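Local coordinates for protein cytochrome P450 reductase (Amycolatopsis methanolica 239, PDB 5OGX) that transfers electrons from NADH through FAD and a [2Fe-2S] cluster to the cytochrome P450 GcoA, which O-demethylates guaiacol and related lignin-derived aromatics, at residues 300-305 and 326-331. Sequence-based numbering, arbitrary orientation.
Sequences SGWLCG and RIHREK
S300 OG sits at the edge of the R326 guanidinium, 2.8 Å from NE, and takes weak hydrogen bonds from NE and NH2. R326 NH1 forms a salt bridge with D206. A water joins S300 OG to H328 NE2. G301 hydrogen-bonds through both backbone polar atoms: its N to R326 O, its O to H328 N at 2.7 Å. Matching first torsions, CG anti to the carbonyl carbon (chi1 -56° and -49°), send CG of W302 and H328 the same way, and the rings stack face to face. Ring centroids are 3.7 Å apart, with planes at 7°. H328 CD2 lies over W302 CE2, while H328 CB makes a CH-pi contact with the six-membered ring. An alanine at W302 would probably leave one imidazole face without its stacking partner and H328 freer to turn. L303 N hydrogen-bonds to H328 O, and L303 O accepts a hydrogen bond from E330 N. L303 packs on helix 307-319. C304 SG meets E330 CB. G305 N closes the series on E330 O. E330 and K331 touch FAD. This is a right-handed beta-alpha-beta crossover through helix 307-319, with 327-331 as edge strand of the parallel sheet of the ferredoxin-reductase-type NAD-binding domain.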
ATOM      1  N   SER A 300     -10.466  -7.326  12.971  0.62 14.96           N
ATOM      2  CA  SER A 300      -9.877  -6.303  12.122  0.62 15.61           C
ATOM      3  C   SER A 300      -9.756  -6.883  10.723  0.62 19.46           C
ATOM      4  O   SER A 300      -9.624  -8.103  10.558  0.62 16.29           O
ATOM      5  CB  SER A 300      -8.507  -5.850  12.645  0.62 20.29           C
ATOM      6  OG  SER A 300      -8.575  -5.472  14.019  0.62 20.51           O
ATOM      7  N   GLY A 301      -9.828  -6.012   9.714  1.00 14.71           N
ATOM      8  CA  GLY A 301      -9.757  -6.477   8.336  1.00 15.37           C
ATOM      9  C   GLY A 301      -8.848  -5.623   7.485  1.00 17.84           C
ATOM     10  O   GLY A 301      -8.825  -4.397   7.602  1.00 18.43           O
ATOM     11  N   TRP A 302      -8.106  -6.280   6.605  1.00 13.43           N
ATOM     12  CA  TRP A 302      -7.082  -5.652   5.777  1.00 12.76           C
ATOM     13  C   TRP A 302      -7.318  -6.095   4.342  1.00 16.67           C
ATOM     14  O   TRP A 302      -7.160  -7.277   4.030  1.00 19.56           O
ATOM     15  CB  TRP A 302      -5.685  -6.067   6.250  1.00 18.07           C
ATOM     16  CG  TRP A 302      -5.480  -5.737   7.703  1.00 19.51           C
ATOM     17  CD1 TRP A 302      -6.025  -6.360   8.801  1.00 19.81           C
ATOM     18  CD2 TRP A 302      -4.689  -4.672   8.193  1.00 15.47           C
ATOM     19  NE1 TRP A 302      -5.610  -5.724   9.959  1.00 17.03           N
ATOM     20  CE2 TRP A 302      -4.789  -4.682   9.601  1.00 17.95           C
ATOM     21  CE3 TRP A 302      -3.909  -3.698   7.571  1.00 17.13           C
ATOM     22  CZ2 TRP A 302      -4.141  -3.752  10.399  1.00 21.63           C
ATOM     23  CZ3 TRP A 302      -3.271  -2.759   8.370  1.00 21.64           C
ATOM     24  CH2 TRP A 302      -3.386  -2.803   9.769  1.00 22.35           C
ATOM     25  N   LEU A 303      -7.678  -5.154   3.455  1.00 13.65           N
ATOM     26  CA  LEU A 303      -8.023  -5.493   2.081  1.00 13.53           C
ATOM     27  C   LEU A 303      -7.057  -4.790   1.141  1.00 17.07           C
ATOM     28  O   LEU A 303      -6.861  -3.576   1.255  1.00 16.15           O
ATOM     29  CB  LEU A 303      -9.461  -5.065   1.735  1.00 15.64           C
ATOM     30  CG  LEU A 303     -10.629  -5.860   2.311  1.00 21.77           C
ATOM     31  CD1 LEU A 303     -11.816  -4.949   2.535  1.00 30.14           C
ATOM     32  CD2 LEU A 303     -11.026  -6.968   1.345  1.00 29.44           C
ATOM     33  N   CYS A 304      -6.493  -5.532   0.190  1.00 14.35           N
ATOM     34  CA  CYS A 304      -5.594  -4.900  -0.766  1.00 14.70           C
ATOM     35  C   CYS A 304      -5.760  -5.540  -2.135  1.00 20.20           C
ATOM     36  O   CYS A 304      -5.798  -6.765  -2.253  1.00 18.90           O
ATOM     37  CB  CYS A 304      -4.148  -5.009  -0.287  1.00 15.60           C
ATOM     38  SG  CYS A 304      -2.956  -4.450  -1.493  1.00 21.27           S
ATOM     39  N   GLY A 305      -5.852  -4.711  -3.164  1.00 18.64           N
ATOM     40  CA  GLY A 305      -6.027  -5.207  -4.511  1.00 17.47           C
ATOM     41  C   GLY A 305      -6.638  -4.132  -5.381  1.00 19.07           C
ATOM     42  O   GLY A 305      -6.622  -2.953  -5.035  1.00 16.04           O
ATOM     43  N   ARG A 326     -11.833  -0.666  12.362  1.00 17.90           N
ATOM     44  CA  ARG A 326     -10.851  -1.737  12.273  1.00 16.20           C
ATOM     45  C   ARG A 326     -10.734  -2.290  10.863  1.00 16.96           C
ATOM     46  O   ARG A 326     -10.213  -3.400  10.674  1.00 18.76           O
ATOM     47  CB  ARG A 326     -11.213  -2.845  13.258  1.00 20.44           C
ATOM     48  CG  ARG A 326     -11.256  -2.317  14.688  1.00 23.10           C
ATOM     49  CD  ARG A 326     -11.527  -3.420  15.695  1.00 30.94           C
ATOM     50  NE  ARG A 326     -10.404  -4.344  15.820  1.00 38.17           N
ATOM     51  CZ  ARG A 326      -9.520  -4.336  16.816  1.00 44.58           C
ATOM     52  NH1 ARG A 326      -9.617  -3.438  17.795  1.00 37.81           N
ATOM     53  NH2 ARG A 326      -8.533  -5.230  16.833  1.00 41.55           N
ATOM     54  N   ILE A 327     -11.171  -1.524   9.868  1.00 15.19           N
ATOM     55  CA  ILE A 327     -11.079  -1.929   8.474  1.00 14.54           C
ATOM     56  C   ILE A 327     -10.023  -1.073   7.801  1.00 20.25           C
ATOM     57  O   ILE A 327     -10.099   0.165   7.829  1.00 21.86           O
ATOM     58  CB  ILE A 327     -12.433  -1.813   7.766  1.00 14.69           C
ATOM     59  CG1 ILE A 327     -13.469  -2.711   8.451  1.00 16.59           C
ATOM     60  CG2 ILE A 327     -12.282  -2.098   6.279  1.00 18.43           C
ATOM     61  CD1 ILE A 327     -14.887  -2.572   7.902  1.00 18.99           C
ATOM     62  N   HIS A 328      -9.055  -1.727   7.183  1.00 12.77           N
ATOM     63  CA  HIS A 328      -7.905  -1.068   6.575  1.00 14.04           C
ATOM     64  C   HIS A 328      -7.855  -1.417   5.093  1.00 16.74           C
ATOM     65  O   HIS A 328      -8.124  -2.557   4.714  1.00 16.18           O
ATOM     66  CB  HIS A 328      -6.606  -1.516   7.276  1.00 16.66           C
ATOM     67  CG  HIS A 328      -6.671  -1.439   8.771  1.00 19.40           C
ATOM     68  ND1 HIS A 328      -6.131  -0.389   9.488  1.00 25.48           N
ATOM     69  CD2 HIS A 328      -7.218  -2.276   9.686  1.00 19.42           C
ATOM     70  CE1 HIS A 328      -6.337  -0.588  10.781  1.00 24.64           C
ATOM     71  NE2 HIS A 328      -6.999  -1.722  10.926  1.00 24.42           N
ATOM     72  N   ARG A 329      -7.501  -0.445   4.242  1.00 14.88           N
ATOM     73  CA  ARG A 329      -7.608  -0.635   2.792  1.00 17.29           C
ATOM     74  C   ARG A 329      -6.373  -0.110   2.086  1.00 18.33           C
ATOM     75  O   ARG A 329      -5.842   0.939   2.467  1.00 17.18           O
ATOM     76  CB  ARG A 329      -8.824   0.107   2.177  1.00 27.18           C
ATOM     77  CG  ARG A 329     -10.042   0.266   3.061  1.00 37.07           C
ATOM     78  CD  ARG A 329     -10.666   1.660   2.954  1.00 33.49           C
ATOM     79  NE  ARG A 329     -11.932   1.707   3.687  1.00 37.89           N
ATOM     80  CZ  ARG A 329     -12.018   1.738   5.014  1.00 39.44           C
ATOM     81  NH1 ARG A 329     -10.919   1.767   5.753  1.00 40.50           N
ATOM     82  NH2 ARG A 329     -13.205   1.759   5.600  1.00 48.90           N
ATOM     83  N   GLU A 330      -5.950  -0.818   1.034  1.00 14.68           N
ATOM     84  CA  GLU A 330      -4.925  -0.344   0.102  1.00 16.64           C
ATOM     85  C   GLU A 330      -5.411  -0.646  -1.312  1.00 18.66           C
ATOM     86  O   GLU A 330      -5.498  -1.810  -1.717  1.00 17.83           O
ATOM     87  CB  GLU A 330      -3.561  -0.999   0.360  1.00 16.64           C
ATOM     88  CG  GLU A 330      -2.446  -0.424  -0.514  1.00 18.98           C
ATOM     89  CD  GLU A 330      -1.842   0.829   0.112  1.00 24.05           C
ATOM     90  OE1 GLU A 330      -2.605   1.777   0.391  1.00 23.15           O
ATOM     91  OE2 GLU A 330      -0.618   0.855   0.346  1.00 21.64           O
ATOM     92  N   LYS A 331      -5.739   0.385  -2.084  1.00 15.81           N
ATOM     93  CA  LYS A 331      -6.255   0.151  -3.432  1.00 13.14           C
ATOM     94  C   LYS A 331      -5.162   0.330  -4.478  1.00 15.48           C
ATOM     95  O   LYS A 331      -4.496   1.373  -4.514  1.00 17.70           O
ATOM     96  CB  LYS A 331      -7.424   1.087  -3.733  1.00 16.66           C
ATOM     97  CG  LYS A 331      -8.467   1.101  -2.635  1.00 22.66           C
ATOM     98  CD  LYS A 331      -9.477   2.195  -2.910  1.00 36.10           C
ATOM     99  CE  LYS A 331     -10.807   1.880  -2.300  1.00 44.60           C
ATOM    100  NZ  LYS A 331     -11.551   3.139  -2.017  1.00 50.82           N
TER
HETATM  101  O   HOH W   1      -7.482  -2.719  13.593  1.00 27.22           O